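Local coordinates for protein alpha-galactosidase 1 (Saccharomyces cerevisiae, PDB 3LRK) that hydrolyses terminal, non-reducing alpha-D-galactose residues from alpha-D-galactosides such as galactose oligosaccharides, galactomannans and galactolipids, working as a secreted homotetramer, at residues 354-360 with 462-468; 394-399 with 437-442; 23-27 with 180-184. The protein carries 1 engineered substitution. All blocks are in the same frame, centred on the assembly; numbering follows the deposited sequence.

Contact 1 (354-360 with 462-468)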
loop_
_atom_site.group_PDB
_atom_site.type_symbol
_atom_site.label_atom_id
_atom_site.label_comp_id
_atom_site.label_asym_id
_atom_site.label_seq_id
_atom_site.Cartn_x
_atom_site.Cartn_y
_atom_site.Cartn_z
ATOM N N ASP A 354 -23.817 -30.753 11.120
ATOM C CA ASP A 354 -22.772 -30.820 12.133
ATOM C C ASP A 354 -21.875 -29.567 12.069
ATOM O O ASP A 354 -22.028 -28.739 11.179
ATOM C CB ASP A 354 -21.929 -32.099 11.965
ATOM C CG ASP A 354 -22.739 -33.387 12.150
ATOM O OD1 ASP A 354 -23.898 -33.336 12.633
ATOM O OD2 ASP A 354 -22.206 -34.465 11.815
ATOM N N GLN A 355 -20.971 -29.428 13.036
ATOM C CA GLN A 355 -20.011 -28.320 13.090
ATOM C C GLN A 355 -18.610 -28.886 13.291
ATOM O O GLN A 355 -18.439 -29.817 14.074
ATOM C CB GLN A 355 -20.365 -27.377 14.256
ATOM C CG GLN A 355 -19.714 -25.967 14.199
ATOM C CD GLN A 355 -20.367 -25.024 13.177
ATOM O OE1 GLN A 355 -19.868 -23.920 12.928
ATOM N NE2 GLN A 355 -21.481 -25.450 12.593
ATOM N N VAL A 356 -17.615 -28.342 12.583
ATOM C CA VAL A 356 -16.209 -28.693 12.839
ATOM C C VAL A 356 -15.609 -27.621 13.712
ATOM O O VAL A 356 -15.760 -26.428 13.432
ATOM C CB VAL A 356 -15.290 -28.724 11.580
ATOM C CG1 VAL A 356 -14.187 -29.790 11.734
ATOM C CG2 VAL A 356 -16.046 -28.921 10.326
ATOM N N VAL A 357 -14.905 -28.050 14.754
ATOM C CA VAL A 357 -14.258 -27.134 15.684
ATOM C C VAL A 357 -12.781 -27.492 15.781
ATOM O O VAL A 357 -12.426 -28.671 15.862
ATOM C CB VAL A 357 -14.947 -27.167 17.078
ATOM C CG1 VAL A 357 -14.328 -26.141 18.018
ATOM C CG2 VAL A 357 -16.434 -26.900 16.936
ATOM N N ALA A 358 -11.924 -26.476 15.737
ATOM C CA ALA A 358 -10.488 -26.678 15.921
ATOM C C ALA A 358 -9.992 -25.818 17.068
ATOM O O ALA A 358 -10.210 -24.605 17.084
ATOM C CB ALA A 358 -9.711 -26.358 14.635
ATOM N N LEU A 359 -9.359 -26.451 18.046
ATOM C CA LEU A 359 -8.616 -25.715 19.059
ATOM C C LEU A 359 -7.126 -25.887 18.776
ATOM O O LEU A 359 -6.567 -26.980 18.904
ATOM C CB LEU A 359 -9.003 -26.160 20.473
ATOM C CG LEU A 359 -10.408 -25.713 20.906
ATOM C CD1 LEU A 359 -10.859 -26.430 22.182
ATOM C CD2 LEU A 359 -10.454 -24.198 21.098
ATOM N N LEU A 360 -6.496 -24.798 18.351
ATOM C CA LEU A 360 -5.152 -24.865 17.808
ATOM C C LEU A 360 -4.153 -24.213 18.759
ATOM O O LEU A 360 -4.255 -23.024 19.073
ATOM C CB LEU A 360 -5.113 -24.225 16.409
ATOM C CG LEU A 360 -3.810 -24.157 15.605
ATOM C CD1 LEU A 360 -3.295 -25.560 15.245
ATOM C CD2 LEU A 360 -4.048 -23.331 14.346
ATOM N N ILE A 462 -3.235 -29.800 18.087
ATOM C CA ILE A 462 -4.624 -29.484 17.792
ATOM C C ILE A 462 -5.614 -30.413 18.506
ATOM O O ILE A 462 -5.359 -31.607 18.668
ATOM C CB ILE A 462 -4.872 -29.466 16.226
ATOM C CG1 ILE A 462 -6.178 -28.754 15.865
ATOM C CG2 ILE A 462 -4.759 -30.874 15.595
ATOM C CD1 ILE A 462 -6.412 -28.584 14.350
ATOM N N ALA A 463 -6.722 -29.835 18.958
ATOM C CA ALA A 463 -7.927 -30.603 19.245
ATOM C C ALA A 463 -8.895 -30.366 18.092
ATOM O O ALA A 463 -9.350 -29.240 17.855
ATOM C CB ALA A 463 -8.545 -30.185 20.581
ATOM N N PHE A 464 -9.212 -31.431 17.372
ATOM C CA PHE A 464 -10.007 -31.319 16.150
ATOM C C PHE A 464 -11.307 -32.120 16.305
ATOM O O PHE A 464 -11.277 -33.351 16.348
ATOM C CB PHE A 464 -9.168 -31.816 14.965
ATOM C CG PHE A 464 -9.623 -31.310 13.620
ATOM C CD1 PHE A 464 -9.897 -29.956 13.411
ATOM C CD2 PHE A 464 -9.741 -32.189 12.548
ATOM C CE1 PHE A 464 -10.304 -29.501 12.163
ATOM C CE2 PHE A 464 -10.145 -31.735 11.290
ATOM C CZ PHE A 464 -10.420 -30.390 11.104
ATOM N N TYR A 465 -12.433 -31.413 16.394
ATOM C CA TYR A 465 -13.728 -32.039 16.709
ATOM C C TYR A 465 -14.811 -31.889 15.655
ATOM O O TYR A 465 -14.880 -30.880 14.946
ATOM C CB TYR A 465 -14.317 -31.465 18.000
ATOM C CG TYR A 465 -13.438 -31.523 19.218
ATOM C CD1 TYR A 465 -13.128 -30.359 19.914
ATOM C CD2 TYR A 465 -12.922 -32.733 19.684
ATOM C CE1 TYR A 465 -12.332 -30.386 21.049
ATOM C CE2 TYR A 465 -12.111 -32.771 20.820
ATOM C CZ TYR A 465 -11.829 -31.591 21.495
ATOM O OH TYR A 465 -11.037 -31.600 22.614
ATOM N N ARG A 466 -15.689 -32.889 15.603
ATOM C CA ARG A 466 -16.959 -32.768 14.910
ATOM C C ARG A 466 -18.078 -32.778 15.956
ATOM O O ARG A 466 -18.161 -33.697 16.772
ATOM C CB ARG A 466 -17.144 -33.895 13.888
ATOM C CG ARG A 466 -18.342 -33.696 12.972
ATOM C CD ARG A 466 -18.347 -34.646 11.784
ATOM N NE ARG A 466 -19.492 -34.363 10.924
ATOM C CZ ARG A 466 -19.469 -34.356 9.593
ATOM N NH1 ARG A 466 -18.348 -34.623 8.938
ATOM N NH2 ARG A 466 -20.572 -34.061 8.914
ATOM N N LEU A 467 -18.908 -31.735 15.947
ATOM C CA LEU A 467 -20.069 -31.650 16.840
ATOM C C LEU A 467 -21.336 -32.088 16.125
ATOM O O LEU A 467 -21.589 -31.683 14.991
ATOM C CB LEU A 467 -20.255 -30.231 17.407
ATOM C CG LEU A 467 -19.211 -29.576 18.331
ATOM C CD1 LEU A 467 -19.882 -28.614 19.302
ATOM C CD2 LEU A 467 -18.369 -30.566 19.107
ATOM N N ARG A 468 -22.134 -32.918 16.798
ATOM C CA ARG A 468 -23.372 -33.453 16.225
ATOM C C ARG A 468 -24.516 -33.219 17.208
ATOM O O ARG A 468 -24.305 -33.286 18.421
ATOM C CB ARG A 468 -23.241 -34.954 15.926
ATOM C CG ARG A 468 -21.994 -35.354 15.142
ATOM C CD ARG A 468 -22.144 -36.734 14.528
ATOM N NE ARG A 468 -23.141 -36.735 13.457
ATOM C CZ ARG A 468 -23.653 -37.827 12.897
ATOM N NH1 ARG A 468 -23.263 -39.035 13.293
ATOM N NH2 ARG A 468 -24.557 -37.705 11.932
HETATM O O HOH W 1 -25.607 -35.380 12.409
#
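Two neighbouring strands of the C-terminal beta-sandwich domain pair here, in an antiparallel sheet where 462-468 runs between 354-360 and strand 391-395. Every hydrogen-bonded pair of the ladder is complete. Q355 N gives to L467 O (3.0 Å) and Q355 O takes from L467 N (2.7 Å); V357 N to Y465 O and Y465 N to V357 O are both 2.8 Å; L359 N reaches A463 O at 2.8 Å and A463 N reaches L359 O at 2.9 Å. The peptide groups of alternate residues bond outward: V356 and A358 with G348 and W346, F464 and R466 with L396 and Y394.

Side chains alternate between the two faces. On one, A358 CB touches F464 CD1 at the ring edge (3.8 Å), against helix 273-285, where A358 meets M285 and I462 and F464 meet S281. On the other, V357 CG2 packs on L467 CG (4.1 Å), while Q355 OE1 bonds S347 and Y465 OH bonds T455.

At the D354 end of the pairing, D354 joins two arginines in a salt-bridge network. D354 OD2 accepts from R466 NE at 2.9 Å and, weakly, from R466 NH2 (3.4 Å) and R468 NE (3.0 Å). N352 OD1 is a second partner of R466 NH2 and takes D354 N; R468 NH1 bonds N435 weakly. Water 1 donates to D354 OD1 (2.7 Å) and accepts from R468 NH2 (2.6 Å).

Contact 2 (394-399 with 437-442); sequences YDLWAN and TRLFGQ
This is a short antiparallel join at the edge of the C-terminal beta-sheet, where the end of strand 391-395 meets the residues leaving the short, weakly bonded helix 437-440. A single hydrogen-bonded pair sets the register: D395 N donates to Q442 O at 2.8 Å and Q442 N to D395 O at 3.3 Å, with the two CA atoms 5.3 Å apart. G441, the first residue past the helix, has phi/psi 74/-150; its CA lies 3.3 Å from D395 O, and a CB there would clash with that oxygen. Y394 (chi1 m) sets CD2 4.1 Å from F440 CB, its ring edge facing G441 O. L396 (m, t) brings CD2 to 3.8 Å from F440 O, which is buried without a polar partner.

After D395 the chain folds into a type I turn, closed by A398 N to D395 O at 3.2 Å. D395, with chi1 t, also accepts at OD1 from W397 N (2.8 Å), an Asx turn laid over the beta turn. A398 CB lies 3.5 Å from Q442 CB. N399, in left-handed conformation (63/31), holds ND2 3.5 Å from Q442 OE1. Edge strand 442-447 thus starts straight after a positive-phi glycine and extends the antiparallel sheet of the C-terminal beta-sandwich of this GH27 enzyme.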
loop_
_atom_site.group_PDB
_atom_site.type_symbol
_atom_site.label_atom_id
_atom_site.label_comp_id
_atom_site.label_asym_id
_atom_site.label_seq_id
_atom_site.Cartn_x
_atom_site.Cartn_y
_atom_site.Cartn_z
ATOM N N TYR A 394 -17.277 -35.279 18.980
ATOM C CA TYR A 394 -16.523 -36.378 18.404
ATOM C C TYR A 394 -15.073 -35.955 18.166
ATOM O O TYR A 394 -14.820 -34.889 17.597
ATOM C CB TYR A 394 -17.153 -36.829 17.089
ATOM C CG TYR A 394 -18.446 -37.596 17.237
ATOM C CD1 TYR A 394 -19.638 -36.943 17.547
ATOM C CD2 TYR A 394 -18.480 -38.976 17.048
ATOM C CE1 TYR A 394 -20.834 -37.648 17.677
ATOM C CE2 TYR A 394 -19.673 -39.691 17.173
ATOM C CZ TYR A 394 -20.840 -39.020 17.485
ATOM O OH TYR A 394 -22.017 -39.716 17.615
ATOM N N ASP A 395 -14.138 -36.797 18.603
ATOM C CA ASP A 395 -12.705 -36.594 18.364
ATOM C C ASP A 395 -12.377 -37.150 16.985
ATOM O O ASP A 395 -12.396 -38.368 16.776
ATOM C CB ASP A 395 -11.871 -37.294 19.453
ATOM C CG ASP A 395 -10.355 -37.077 19.298
ATOM O OD1 ASP A 395 -9.897 -36.558 18.252
ATOM O OD2 ASP A 395 -9.611 -37.439 20.241
ATOM N N LEU A 396 -12.066 -36.251 16.049
ATOM C CA LEU A 396 -11.773 -36.646 14.668
ATOM C C LEU A 396 -10.440 -37.390 14.521
ATOM O O LEU A 396 -10.179 -37.992 13.475
ATOM C CB LEU A 396 -11.834 -35.428 13.726
ATOM C CG LEU A 396 -13.214 -34.786 13.513
ATOM C CD1 LEU A 396 -13.108 -33.392 12.886
ATOM C CD2 LEU A 396 -14.137 -35.663 12.677
ATOM N N TRP A 397 -9.603 -37.354 15.560
ATOM C CA TRP A 397 -8.324 -38.079 15.528
ATOM C C TRP A 397 -8.354 -39.461 16.199
ATOM O O TRP A 397 -7.385 -40.219 16.125
ATOM C CB TRP A 397 -7.163 -37.201 16.017
ATOM C CG TRP A 397 -6.729 -36.269 14.916
ATOM C CD1 TRP A 397 -6.978 -34.926 14.826
ATOM C CD2 TRP A 397 -6.025 -36.631 13.719
ATOM N NE1 TRP A 397 -6.455 -34.428 13.652
ATOM C CE2 TRP A 397 -5.866 -35.453 12.956
ATOM C CE3 TRP A 397 -5.510 -37.838 13.219
ATOM C CZ2 TRP A 397 -5.210 -35.443 11.721
ATOM C CZ3 TRP A 397 -4.851 -37.826 11.990
ATOM C CH2 TRP A 397 -4.713 -36.636 11.254
ATOM N N ALA A 398 -9.485 -39.786 16.818
ATOM C CA ALA A 398 -9.711 -41.122 17.368
ATOM C C ALA A 398 -9.695 -42.169 16.259
ATOM O O ALA A 398 -10.046 -41.883 15.107
ATOM C CB ALA A 398 -11.023 -41.169 18.112
ATOM N N ASN A 399 -9.274 -43.381 16.612
ATOM C CA ASN A 399 -9.260 -44.517 15.686
ATOM C C ASN A 399 -8.340 -44.318 14.483
ATOM O O ASN A 399 -8.613 -44.826 13.396
ATOM C CB ASN A 399 -10.682 -44.872 15.217
ATOM C CG ASN A 399 -11.655 -45.064 16.369
ATOM O OD1 ASN A 399 -11.272 -45.498 17.458
ATOM N ND2 ASN A 399 -12.922 -44.741 16.130
ATOM N N THR A 437 -18.783 -45.133 11.284
ATOM C CA THR A 437 -17.907 -44.838 12.421
ATOM C C THR A 437 -16.538 -44.291 11.990
ATOM O O THR A 437 -15.953 -43.434 12.666
ATOM C CB THR A 437 -17.743 -46.100 13.320
ATOM O OG1 THR A 437 -19.038 -46.532 13.767
ATOM C CG2 THR A 437 -16.862 -45.817 14.542
ATOM N N ARG A 438 -16.048 -44.775 10.853
ATOM C CA ARG A 438 -14.734 -44.386 10.353
ATOM C C ARG A 438 -14.653 -42.918 9.914
ATOM O O ARG A 438 -13.559 -42.355 9.844
ATOM C CB ARG A 438 -14.297 -45.317 9.222
ATOM C CG ARG A 438 -14.150 -46.768 9.657
ATOM C CD ARG A 438 -13.662 -47.666 8.524
ATOM N NE ARG A 438 -14.525 -47.639 7.339
ATOM C CZ ARG A 438 -15.688 -48.276 7.222
ATOM N NH1 ARG A 438 -16.167 -48.999 8.229
ATOM N NH2 ARG A 438 -16.383 -48.184 6.096
ATOM N N LEU A 439 -15.805 -42.302 9.646
ATOM C CA LEU A 439 -15.843 -40.912 9.174
ATOM C C LEU A 439 -16.167 -39.875 10.260
ATOM O O LEU A 439 -16.097 -38.672 10.007
ATOM C CB LEU A 439 -16.815 -40.763 7.991
ATOM C CG LEU A 439 -16.674 -41.677 6.767
ATOM C CD1 LEU A 439 -17.669 -41.266 5.705
ATOM C CD2 LEU A 439 -15.256 -41.676 6.200
ATOM N N PHE A 440 -16.520 -40.329 11.459
ATOM C CA PHE A 440 -16.915 -39.412 12.532
ATOM C C PHE A 440 -15.934 -39.352 13.699
ATOM O O PHE A 440 -15.976 -38.418 14.502
ATOM C CB PHE A 440 -18.332 -39.733 13.035
ATOM C CG PHE A 440 -19.416 -39.303 12.095
ATOM C CD1 PHE A 440 -20.008 -40.217 11.230
ATOM C CD2 PHE A 440 -19.837 -37.972 12.059
ATOM C CE1 PHE A 440 -21.007 -39.819 10.347
ATOM C CE2 PHE A 440 -20.833 -37.561 11.178
ATOM C CZ PHE A 440 -21.425 -38.492 10.322
ATOM N N GLY A 441 -15.040 -40.333 13.768
ATOM C CA GLY A 441 -14.180 -40.509 14.929
ATOM C C GLY A 441 -14.982 -41.087 16.082
ATOM O O GLY A 441 -15.959 -41.807 15.870
ATOM N N GLN A 442 -14.583 -40.748 17.302
ATOM C CA GLN A 442 -15.197 -41.304 18.502
ATOM C C GLN A 442 -15.855 -40.221 19.352
ATOM O O GLN A 442 -15.247 -39.187 19.634
ATOM C CB GLN A 442 -14.142 -42.045 19.327
ATOM C CG GLN A 442 -14.676 -42.835 20.512
ATOM C CD GLN A 442 -14.816 -44.328 20.232
ATOM O OE1 GLN A 442 -14.871 -44.771 19.075
ATOM N NE2 GLN A 442 -14.874 -45.113 21.302
#

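Contact 3 (23-27 with 180-184). Engineered in segment 180-184: V181 (natural residue Ile).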
loop_
_atom_site.group_PDB
_atom_site.type_symbol
_atom_site.label_atom_id
_atom_site.label_comp_id
_atom_site.label_asym_id
_atom_site.label_seq_id
_atom_site.Cartn_x
_atom_site.Cartn_y
_atom_site.Cartn_z
ATOM N N TYR A 23 -17.030 -22.867 -12.583
ATOM C CA TYR A 23 -16.909 -22.329 -13.949
ATOM C C TYR A 23 -16.863 -23.406 -15.061
ATOM O O TYR A 23 -17.282 -23.167 -16.190
ATOM C CB TYR A 23 -15.719 -21.347 -14.047
ATOM C CG TYR A 23 -14.413 -21.980 -14.507
ATOM C CD1 TYR A 23 -13.944 -21.774 -15.805
ATOM C CD2 TYR A 23 -13.658 -22.781 -13.648
ATOM C CE1 TYR A 23 -12.740 -22.362 -16.248
ATOM C CE2 TYR A 23 -12.452 -23.374 -14.080
ATOM C CZ TYR A 23 -12.006 -23.147 -15.377
ATOM O OH TYR A 23 -10.838 -23.731 -15.810
ATOM N N ASN A 24 -16.352 -24.593 -14.730
ATOM C CA ASN A 24 -16.180 -25.674 -15.715
ATOM C C ASN A 24 -16.782 -27.011 -15.278
ATOM O O ASN A 24 -16.575 -28.030 -15.950
ATOM C CB ASN A 24 -14.690 -25.883 -16.056
ATOM C CG ASN A 24 -13.877 -26.339 -14.861
ATOM O OD1 ASN A 24 -14.388 -26.400 -13.737
ATOM N ND2 ASN A 24 -12.600 -26.672 -15.092
ATOM N N GLY A 25 -17.470 -27.009 -14.136
ATOM C CA GLY A 25 -18.091 -28.218 -13.587
ATOM C C GLY A 25 -17.186 -29.073 -12.717
ATOM O O GLY A 25 -17.650 -30.024 -12.105
ATOM N N LEU A 26 -15.894 -28.740 -12.658
ATOM C CA LEU A 26 -14.943 -29.471 -11.816
ATOM C C LEU A 26 -14.696 -28.770 -10.473
ATOM O O LEU A 26 -15.212 -27.681 -10.228
ATOM C CB LEU A 26 -13.622 -29.703 -12.567
ATOM C CG LEU A 26 -13.693 -30.553 -13.843
ATOM C CD1 LEU A 26 -12.393 -30.463 -14.654
ATOM C CD2 LEU A 26 -14.035 -32.026 -13.507
ATOM N N GLY A 27 -13.902 -29.398 -9.611
ATOM C CA GLY A 27 -13.598 -28.848 -8.284
ATOM C C GLY A 27 -14.820 -28.714 -7.386
ATOM O O GLY A 27 -14.909 -27.785 -6.583
ATOM N N PRO A 180 -11.946 -31.620 -20.659
ATOM C CA PRO A 180 -12.016 -31.103 -19.294
ATOM C C PRO A 180 -10.655 -31.168 -18.616
ATOM O O PRO A 180 -9.994 -32.216 -18.602
ATOM C CB PRO A 180 -13.017 -32.042 -18.599
ATOM C CG PRO A 180 -13.813 -32.636 -19.713
ATOM C CD PRO A 180 -12.830 -32.789 -20.837
ATOM N N VAL A 181 -10.231 -30.024 -18.101
ATOM C CA VAL A 181 -8.971 -29.919 -17.365
ATOM C C VAL A 181 -9.242 -29.133 -16.087
ATOM O O VAL A 181 -9.765 -28.005 -16.128
ATOM C CB VAL A 181 -7.843 -29.265 -18.239
ATOM C CG1 VAL A 181 -6.536 -29.083 -17.446
ATOM C CG2 VAL A 181 -7.595 -30.071 -19.520
ATOM N N PHE A 182 -8.926 -29.752 -14.953
ATOM C CA PHE A 182 -8.931 -29.080 -13.667
ATOM C C PHE A 182 -7.817 -28.027 -13.698
ATOM O O PHE A 182 -6.643 -28.367 -13.871
ATOM C CB PHE A 182 -8.631 -30.099 -12.560
ATOM C CG PHE A 182 -8.895 -29.587 -11.157
ATOM C CD1 PHE A 182 -8.069 -28.624 -10.573
ATOM C CD2 PHE A 182 -9.969 -30.084 -10.423
ATOM C CE1 PHE A 182 -8.309 -28.170 -9.297
ATOM C CE2 PHE A 182 -10.213 -29.641 -9.138
ATOM C CZ PHE A 182 -9.388 -28.676 -8.576
ATOM N N TYR A 183 -8.184 -26.753 -13.532
ATOM C CA TYR A 183 -7.214 -25.658 -13.704
ATOM C C TYR A 183 -6.792 -25.069 -12.350
ATOM O O TYR A 183 -7.590 -24.426 -11.652
ATOM C CB TYR A 183 -7.803 -24.605 -14.659
ATOM C CG TYR A 183 -6.903 -23.436 -15.058
ATOM C CD1 TYR A 183 -5.540 -23.609 -15.353
ATOM C CD2 TYR A 183 -7.451 -22.158 -15.189
ATOM C CE1 TYR A 183 -4.732 -22.499 -15.740
ATOM C CE2 TYR A 183 -6.679 -21.069 -15.574
ATOM C CZ TYR A 183 -5.338 -21.233 -15.854
ATOM O OH TYR A 183 -4.625 -20.111 -16.217
ATOM N N SER A 184 -5.534 -25.326 -11.990
ATOM C CA SER A 184 -4.952 -24.950 -10.709
ATOM C C SER A 184 -4.003 -23.772 -10.894
ATOM O O SER A 184 -2.971 -23.893 -11.541
ATOM C CB SER A 184 -4.209 -26.161 -10.112
ATOM O OG SER A 184 -3.297 -25.806 -9.084
#
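The loop 23-27, which precedes strand 32-35 of the TIM barrel, packs at the start of barrel strand 182-185, hence at the N-terminal end of the barrel strands; in TIM barrels the catalytic residues sit at the opposite, C-terminal end. L26 and F182 lose the most surface to this contact, followed by Y23. The chi1 m, chi2 t rotamer of L26 carries CD1 to the backbone entering the strand, 3.7 Å from V181 C and 3.6 Å from F182 N, and 4.3 Å from P180 CB. V181, an engineered replacement of the natural isoleucine, directs its CB away from the loop, so it is its main chain that L26 meets.

F182 approaches from the strand side. F182 CD2 is 4.3 Å from L26 CB, and F182 CE2 lies 3.6 Å from G27 CA, where the loop has positive phi. The rings of Y145 and Y68 also meet this phenylalanine.

Y23 points toward the strand and brings its hydroxyl to Y183; it also touches S171 of helix 160-177, the helix preceding this strand. Between Y23 and L26, N24 forms an Asx turn: OD1 accepts from L26 N at 3.0 Å and also bonds N202, whose own OD1 accepts from Y183 N. P180 touches an N-acetylglucosamine. At the tip of Y23, OH stands 3.4 Å from Y183 CB.

Contact 3 closes first along the chain, within the catalytic TIM barrel; contacts 1 and 2 follow in the C-terminal beta-sandwich domain, the segments of contact 2 falling between those of contact 1. These two have centres 11 Å apart and share one antiparallel sheet: strand 461-469 borders strand 391-395 through probable backbone hydrogen bonds R466 O to Y394 N (2.9 Å) and F464 O to L396 N (3.0 Å). The F440 ring adds a cation-pi contact with R468. Contact 3 stands apart, its centre about 30 Å from that of contact 1 and 31 Å from that of contact 2. Contacts 1 and 2 thus build one sheet of the C-terminal domain, while contact 3 belongs to the barrel that carries nucleophile D149 and proton donor D209.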